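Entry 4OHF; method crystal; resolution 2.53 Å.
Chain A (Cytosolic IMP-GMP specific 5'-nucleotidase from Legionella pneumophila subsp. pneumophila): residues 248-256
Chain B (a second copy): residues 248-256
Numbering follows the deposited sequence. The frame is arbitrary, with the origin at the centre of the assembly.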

ATOM      1  N   PRO A 248      -3.432 -17.149 -12.476  1.00 42.13           N
ATOM      2  CA  PRO A 248      -4.690 -16.783 -11.811  1.00 42.26           C
ATOM      3  C   PRO A 248      -5.478 -15.647 -12.433  1.00 43.96           C
ATOM      4  O   PRO A 248      -6.695 -15.562 -12.264  1.00 45.97           O
ATOM      5  CB  PRO A 248      -4.238 -16.439 -10.405  1.00 41.65           C
ATOM      6  CG  PRO A 248      -2.870 -15.822 -10.654  1.00 40.26           C
ATOM      7  CD  PRO A 248      -2.267 -16.764 -11.657  1.00 41.05           C
ATOM      8  N   ARG A 249      -4.796 -14.773 -13.161  1.00 46.21           N
ATOM      9  CA  ARG A 249      -5.466 -13.621 -13.763  1.00 47.51           C
ATOM     10  C   ARG A 249      -6.781 -13.936 -14.448  1.00 46.36           C
ATOM     11  O   ARG A 249      -7.678 -13.092 -14.488  1.00 46.10           O
ATOM     12  CB  ARG A 249      -4.531 -12.933 -14.749  1.00 49.37           C
ATOM     13  CG  ARG A 249      -3.255 -12.456 -14.108  1.00 53.48           C
ATOM     14  CD  ARG A 249      -2.847 -11.196 -14.750  1.00 53.15           C
ATOM     15  NE  ARG A 249      -1.783 -11.228 -15.674  1.00 56.50           N
ATOM     16  CZ  ARG A 249      -1.341 -10.272 -16.485  1.00 59.33           C
ATOM     17  NH1 ARG A 249      -0.298 -10.607 -17.215  1.00 60.62           N
ATOM     18  NH2 ARG A 249      -1.887  -9.062 -16.625  1.00 59.59           N
ATOM     19  N   PHE A 250      -6.894 -15.140 -15.002  1.00 42.95           N
ATOM     20  CA  PHE A 250      -8.119 -15.509 -15.673  1.00 40.39           C
ATOM     21  C   PHE A 250      -9.296 -15.256 -14.737  1.00 42.65           C
ATOM     22  O   PHE A 250     -10.367 -14.802 -15.166  1.00 43.06           O
ATOM     23  CB  PHE A 250      -8.101 -16.990 -16.064  1.00 38.43           C
ATOM     24  CG  PHE A 250      -9.424 -17.489 -16.606  1.00 34.92           C
ATOM     25  CD1 PHE A 250      -9.712 -17.406 -17.958  1.00 33.73           C
ATOM     26  CD2 PHE A 250     -10.411 -17.956 -15.747  1.00 33.51           C
ATOM     27  CE1 PHE A 250     -10.962 -17.773 -18.447  1.00 30.67           C
ATOM     28  CE2 PHE A 250     -11.654 -18.323 -16.220  1.00 33.65           C
ATOM     29  CZ  PHE A 250     -11.929 -18.226 -17.578  1.00 33.74           C
ATOM     30  N   PHE A 251      -9.087 -15.537 -13.454  1.00 41.16           N
ATOM     31  CA  PHE A 251     -10.149 -15.404 -12.478  1.00 41.99           C
ATOM     32  C   PHE A 251     -10.588 -14.014 -12.090  1.00 43.08           C
ATOM     33  O   PHE A 251     -11.782 -13.763 -11.971  1.00 45.80           O
ATOM     34  CB  PHE A 251      -9.788 -16.175 -11.212  1.00 41.42           C
ATOM     35  CG  PHE A 251      -9.627 -17.642 -11.431  1.00 40.73           C
ATOM     36  CD1 PHE A 251      -8.361 -18.211 -11.512  1.00 37.15           C
ATOM     37  CD2 PHE A 251     -10.752 -18.457 -11.574  1.00 38.57           C
ATOM     38  CE1 PHE A 251      -8.214 -19.576 -11.735  1.00 40.13           C
ATOM     39  CE2 PHE A 251     -10.620 -19.821 -11.799  1.00 41.27           C
ATOM     40  CZ  PHE A 251      -9.349 -20.392 -11.881  1.00 40.28           C
ATOM     41  N   TYR A 252      -9.643 -13.113 -11.881  1.00 44.14           N
ATOM     42  CA  TYR A 252      -9.990 -11.763 -11.455  1.00 46.13           C
ATOM     43  C   TYR A 252      -9.713 -10.645 -12.450  1.00 46.67           C
ATOM     44  O   TYR A 252     -10.242  -9.543 -12.308  1.00 48.42           O
ATOM     45  CB  TYR A 252      -9.270 -11.445 -10.139  1.00 47.23           C
ATOM     46  CG  TYR A 252      -7.787 -11.693 -10.194  1.00 45.92           C
ATOM     47  CD1 TYR A 252      -7.229 -12.864  -9.676  1.00 48.47           C
ATOM     48  CD2 TYR A 252      -6.937 -10.756 -10.762  1.00 46.36           C
ATOM     49  CE1 TYR A 252      -5.842 -13.084  -9.724  1.00 48.49           C
ATOM     50  CE2 TYR A 252      -5.559 -10.960 -10.814  1.00 47.18           C
ATOM     51  CZ  TYR A 252      -5.015 -12.120 -10.296  1.00 48.43           C
ATOM     52  OH  TYR A 252      -3.648 -12.295 -10.354  1.00 48.98           O
ATOM     53  N   ASP A 253      -8.895 -10.922 -13.455  1.00 45.76           N
ATOM     54  CA  ASP A 253      -8.550  -9.919 -14.447  1.00 46.62           C
ATOM     55  C   ASP A 253      -9.637  -9.774 -15.522  1.00 47.40           C
ATOM     56  O   ASP A 253     -10.753 -10.261 -15.347  1.00 46.65           O
ATOM     57  CB  ASP A 253      -7.200 -10.278 -15.062  1.00 47.36           C
ATOM     58  CG  ASP A 253      -6.455  -9.070 -15.562  1.00 48.44           C
ATOM     59  OD1 ASP A 253      -5.204  -9.051 -15.466  1.00 50.94           O
ATOM     60  OD2 ASP A 253      -7.121  -8.137 -16.055  1.00 50.97           O
ATOM     61  N   ASN A 254      -9.313  -9.113 -16.634  1.00 47.23           N
ATOM     62  CA  ASN A 254     -10.295  -8.899 -17.703  1.00 47.23           C
ATOM     63  C   ASN A 254      -9.741  -9.169 -19.108  1.00 47.11           C
ATOM     64  O   ASN A 254     -10.147  -8.519 -20.075  1.00 46.02           O
ATOM     65  CB  ASN A 254     -10.820  -7.453 -17.641  1.00 48.20           C
ATOM     66  CG  ASN A 254      -9.746  -6.418 -18.020  1.00 48.60           C
ATOM     67  OD1 ASN A 254      -8.572  -6.571 -17.685  1.00 50.53           O
ATOM     68  ND2 ASN A 254     -10.155  -5.364 -18.709  1.00 47.15           N
ATOM     69  N   LEU A 255      -8.818 -10.118 -19.224  1.00 46.52           N
ATOM     70  CA  LEU A 255      -8.239 -10.444 -20.520  1.00 43.99           C
ATOM     71  C   LEU A 255      -9.310 -11.047 -21.411  1.00 44.61           C
ATOM     72  O   LEU A 255     -10.212 -11.739 -20.941  1.00 44.21           O
ATOM     73  CB  LEU A 255      -7.066 -11.398 -20.334  1.00 42.20           C
ATOM     74  CG  LEU A 255      -6.126 -10.889 -19.241  1.00 42.72           C
ATOM     75  CD1 LEU A 255      -4.825 -11.670 -19.264  1.00 40.49           C
ATOM     76  CD2 LEU A 255      -5.857  -9.403 -19.459  1.00 43.44           C
ATOM     77  N   ARG A 256      -9.213 -10.786 -22.707  1.00 46.48           N
ATOM     78  CA  ARG A 256     -10.222 -11.265 -23.640  1.00 46.97           C
ATOM     79  C   ARG A 256     -10.089 -12.708 -24.108  1.00 46.12           C
ATOM     80  O   ARG A 256      -9.013 -13.311 -24.088  1.00 45.85           O
ATOM     81  CB  ARG A 256     -10.282 -10.344 -24.864  1.00 49.79           C
ATOM     82  CG  ARG A 256      -9.030 -10.374 -25.743  1.00 56.05           C
ATOM     83  CD  ARG A 256      -9.235  -9.613 -27.065  1.00 61.77           C
ATOM     84  NE  ARG A 256      -9.690  -8.239 -26.839  1.00 67.87           N
ATOM     85  CZ  ARG A 256      -8.970  -7.295 -26.231  1.00 70.71           C
ATOM     86  NH1 ARG A 256      -9.482  -6.077 -26.066  1.00 72.29           N
ATOM     87  NH2 ARG A 256      -7.734  -7.559 -25.798  1.00 69.60           N
TER
ATOM     88  N   PRO B 248      -2.422   1.018 -21.167  1.00 36.26           N
ATOM     89  CA  PRO B 248      -0.984   1.136 -20.941  1.00 36.99           C
ATOM     90  C   PRO B 248      -0.274  -0.183 -20.673  1.00 38.48           C
ATOM     91  O   PRO B 248       0.956  -0.272 -20.806  1.00 38.92           O
ATOM     92  CB  PRO B 248      -0.912   2.064 -19.738  1.00 36.29           C
ATOM     93  CG  PRO B 248      -2.106   1.622 -18.945  1.00 37.13           C
ATOM     94  CD  PRO B 248      -3.183   1.503 -20.005  1.00 34.44           C
ATOM     95  N   ARG B 249      -1.035  -1.203 -20.291  1.00 39.69           N
ATOM     96  CA  ARG B 249      -0.442  -2.499 -19.972  1.00 39.17           C
ATOM     97  C   ARG B 249       0.518  -3.011 -21.027  1.00 39.79           C
ATOM     98  O   ARG B 249       1.450  -3.752 -20.705  1.00 42.74           O
ATOM     99  CB  ARG B 249      -1.529  -3.539 -19.673  1.00 39.99           C
ATOM    100  CG  ARG B 249      -2.091  -3.409 -18.267  1.00 41.45           C
ATOM    101  CD  ARG B 249      -2.879  -4.635 -17.841  1.00 44.15           C
ATOM    102  NE  ARG B 249      -4.151  -4.728 -18.533  1.00 46.93           N
ATOM    103  CZ  ARG B 249      -5.108  -5.595 -18.224  1.00 49.59           C
ATOM    104  NH1 ARG B 249      -6.243  -5.593 -18.921  1.00 51.21           N
ATOM    105  NH2 ARG B 249      -4.936  -6.458 -17.227  1.00 46.51           N
ATOM    106  N   PHE B 250       0.314  -2.630 -22.284  1.00 37.48           N
ATOM    107  CA  PHE B 250       1.237  -3.068 -23.324  1.00 36.52           C
ATOM    108  C   PHE B 250       2.673  -2.654 -22.955  1.00 38.49           C
ATOM    109  O   PHE B 250       3.632  -3.386 -23.197  1.00 38.57           O
ATOM    110  CB  PHE B 250       0.899  -2.429 -24.665  1.00 33.91           C
ATOM    111  CG  PHE B 250       1.946  -2.669 -25.734  1.00 34.93           C
ATOM    112  CD1 PHE B 250       1.805  -3.712 -26.658  1.00 34.58           C
ATOM    113  CD2 PHE B 250       3.085  -1.869 -25.804  1.00 34.16           C
ATOM    114  CE1 PHE B 250       2.779  -3.952 -27.632  1.00 29.78           C
ATOM    115  CE2 PHE B 250       4.058  -2.099 -26.765  1.00 34.00           C
ATOM    116  CZ  PHE B 250       3.903  -3.151 -27.686  1.00 33.96           C
ATOM    117  N   PHE B 251       2.810  -1.464 -22.387  1.00 39.48           N
ATOM    118  CA  PHE B 251       4.105  -0.930 -22.013  1.00 39.69           C
ATOM    119  C   PHE B 251       4.778  -1.619 -20.827  1.00 41.25           C
ATOM    120  O   PHE B 251       5.982  -1.820 -20.843  1.00 40.19           O
ATOM    121  CB  PHE B 251       3.977   0.566 -21.709  1.00 37.68           C
ATOM    122  CG  PHE B 251       3.541   1.383 -22.879  1.00 36.62           C
ATOM    123  CD1 PHE B 251       2.278   1.966 -22.909  1.00 36.27           C
ATOM    124  CD2 PHE B 251       4.386   1.561 -23.966  1.00 35.52           C
ATOM    125  CE1 PHE B 251       1.864   2.715 -24.007  1.00 33.93           C
ATOM    126  CE2 PHE B 251       3.987   2.302 -25.066  1.00 36.20           C
ATOM    127  CZ  PHE B 251       2.720   2.884 -25.088  1.00 35.69           C
ATOM    128  N   TYR B 252       4.010  -1.990 -19.808  1.00 42.91           N
ATOM    129  CA  TYR B 252       4.618  -2.599 -18.628  1.00 45.28           C
ATOM    130  C   TYR B 252       4.235  -4.033 -18.294  1.00 46.11           C
ATOM    131  O   TYR B 252       4.912  -4.680 -17.492  1.00 48.64           O
ATOM    132  CB  TYR B 252       4.354  -1.720 -17.396  1.00 44.54           C
ATOM    133  CG  TYR B 252       2.888  -1.484 -17.106  1.00 41.54           C
ATOM    134  CD1 TYR B 252       2.292  -0.246 -17.377  1.00 41.08           C
ATOM    135  CD2 TYR B 252       2.102  -2.485 -16.544  1.00 41.00           C
ATOM    136  CE1 TYR B 252       0.949  -0.012 -17.089  1.00 39.13           C
ATOM    137  CE2 TYR B 252       0.750  -2.263 -16.251  1.00 41.28           C
ATOM    138  CZ  TYR B 252       0.186  -1.021 -16.528  1.00 41.35           C
ATOM    139  OH  TYR B 252      -1.138  -0.791 -16.247  1.00 42.84           O
ATOM    140  N   ASP B 253       3.156  -4.532 -18.883  1.00 45.38           N
ATOM    141  CA  ASP B 253       2.727  -5.893 -18.601  1.00 43.55           C
ATOM    142  C   ASP B 253       3.469  -6.907 -19.473  1.00 44.15           C
ATOM    143  O   ASP B 253       4.476  -6.570 -20.094  1.00 44.45           O
ATOM    144  CB  ASP B 253       1.223  -6.002 -18.797  1.00 42.88           C
ATOM    145  CG  ASP B 253       0.586  -6.949 -17.811  1.00 43.76           C
ATOM    146  OD1 ASP B 253      -0.503  -6.628 -17.269  1.00 42.13           O
ATOM    147  OD2 ASP B 253       1.190  -8.024 -17.582  1.00 45.14           O
ATOM    148  N   ASN B 254       2.991  -8.147 -19.516  1.00 44.58           N
ATOM    149  CA  ASN B 254       3.665  -9.173 -20.309  1.00 46.40           C
ATOM    150  C   ASN B 254       2.703  -9.993 -21.176  1.00 46.81           C
ATOM    151  O   ASN B 254       2.945 -11.174 -21.448  1.00 47.56           O
ATOM    152  CB  ASN B 254       4.432 -10.107 -19.386  1.00 47.30           C
ATOM    153  CG  ASN B 254       3.520 -10.822 -18.413  1.00 52.92           C
ATOM    154  OD1 ASN B 254       3.966 -11.661 -17.632  1.00 56.14           O
ATOM    155  ND2 ASN B 254       2.227 -10.498 -18.458  1.00 53.44           N
ATOM    156  N   LEU B 255       1.609  -9.368 -21.593  1.00 45.17           N
ATOM    157  CA  LEU B 255       0.623 -10.019 -22.434  1.00 44.07           C
ATOM    158  C   LEU B 255       1.306 -10.436 -23.748  1.00 44.92           C
ATOM    159  O   LEU B 255       2.205  -9.754 -24.233  1.00 43.82           O
ATOM    160  CB  LEU B 255      -0.530  -9.038 -22.663  1.00 42.65           C
ATOM    161  CG  LEU B 255      -1.018  -8.486 -21.310  1.00 42.13           C
ATOM    162  CD1 LEU B 255      -2.139  -7.481 -21.494  1.00 39.36           C
ATOM    163  CD2 LEU B 255      -1.484  -9.654 -20.424  1.00 40.76           C
ATOM    164  N   ARG B 256       0.896 -11.560 -24.321  1.00 46.24           N
ATOM    165  CA  ARG B 256       1.536 -12.035 -25.540  1.00 49.33           C
ATOM    166  C   ARG B 256       1.048 -11.441 -26.858  1.00 48.49           C
ATOM    167  O   ARG B 256      -0.054 -10.901 -26.960  1.00 47.65           O
ATOM    168  CB  ARG B 256       1.465 -13.572 -25.620  1.00 54.86           C
ATOM    169  CG  ARG B 256       0.048 -14.188 -25.599  1.00 63.85           C
ATOM    170  CD  ARG B 256       0.019 -15.605 -26.234  1.00 70.14           C
ATOM    171  NE  ARG B 256       1.061 -16.499 -25.710  1.00 75.46           N
ATOM    172  CZ  ARG B 256       1.146 -16.908 -24.442  1.00 77.87           C
ATOM    173  NH1 ARG B 256       2.133 -17.716 -24.068  1.00 78.42           N
ATOM    174  NH2 ARG B 256       0.241 -16.517 -23.543  1.00 78.76           N
TER

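This is a small, mostly polar contact between two copies of the same segment, built on a reciprocal pair of arginine–aspartate salt bridges and closed on one side by a leucine–leucine contact. The two stretches bury 268 Å² in total, and A:Arg249 and B:Arg249 each contribute 71 Å² of it, more than any other residue. Both point their CA-to-CB bonds toward the other stretch, and each guanidinium meets the opposing aspartate, B:Asp253 for A:Arg249 and A:Asp253 for B:Arg249.

The two salt bridges use different geometry. A:Arg249 engages the carboxylate of B:Asp253 with two nitrogens: NH2 donates to B:Asp253 OD1 at 2.9 Å with an N-H...O angle of 141°, and NH1 donates to B:Asp253 OD2 at 3.0 Å, a weak bond at 133°. In the reverse direction a single nitrogen serves both oxygens. B:Arg249 NH2 lies 3.0 Å from A:Asp253 OD2 at a nearly straight 164°, and 3.1 Å from A:Asp253 OD1 at 121°, which makes the second bond weak. B:Arg249 NH1 donates instead to A:Asn254 OD1 at 2.8 Å and 146°.

The equivalent approach on the other side is not a hydrogen bond. A:Arg249 NH1 and B:Asn254 ND2 are 2.8 Å apart, but both are donors as modelled. The difference follows the amide orientation, with chi2 at -37° in A:Asn254 and 177° in B:Asn254, while chi1 is p in both.

The OD2 atom of each aspartate also accepts a local bond. The backbone N of A:Asn254 donates to A:Asp253 OD2 over a very short 2.5 Å, and B:Asn254 N donates to B:Asp253 OD2 at 2.6 Å. Each aspartate is also tied back to its own arginine through the main chain, with A:Asp253 N to A:Arg249 O at 2.7 Å and B:Asp253 N to B:Arg249 O at 2.6 Å. In chain A alone, a longer salt bridge joins A:Arg249 NH2 to A:Asp253 OD1 at 3.5 Å, so this guanidinium meets carboxylates from both copies.

Such pairing brings like charges together: A:Arg249 NH2 and B:Arg249 NH2 are 4.1 Å apart, a repulsion that the neighbouring carboxylates can offset. Beside this polar cluster, A:Leu255 CD1 meets B:Leu255 CD2 at 4.1 Å. The leucine CA-to-CB bonds run sideways, yet the side-chain ends come nearer, and the methyls also pack against the arginines, with B:Leu255 CD2 3.6 Å from A:Arg249 NH1 and A:Leu255 CD2 3.8 Å from B:Arg249 NH2.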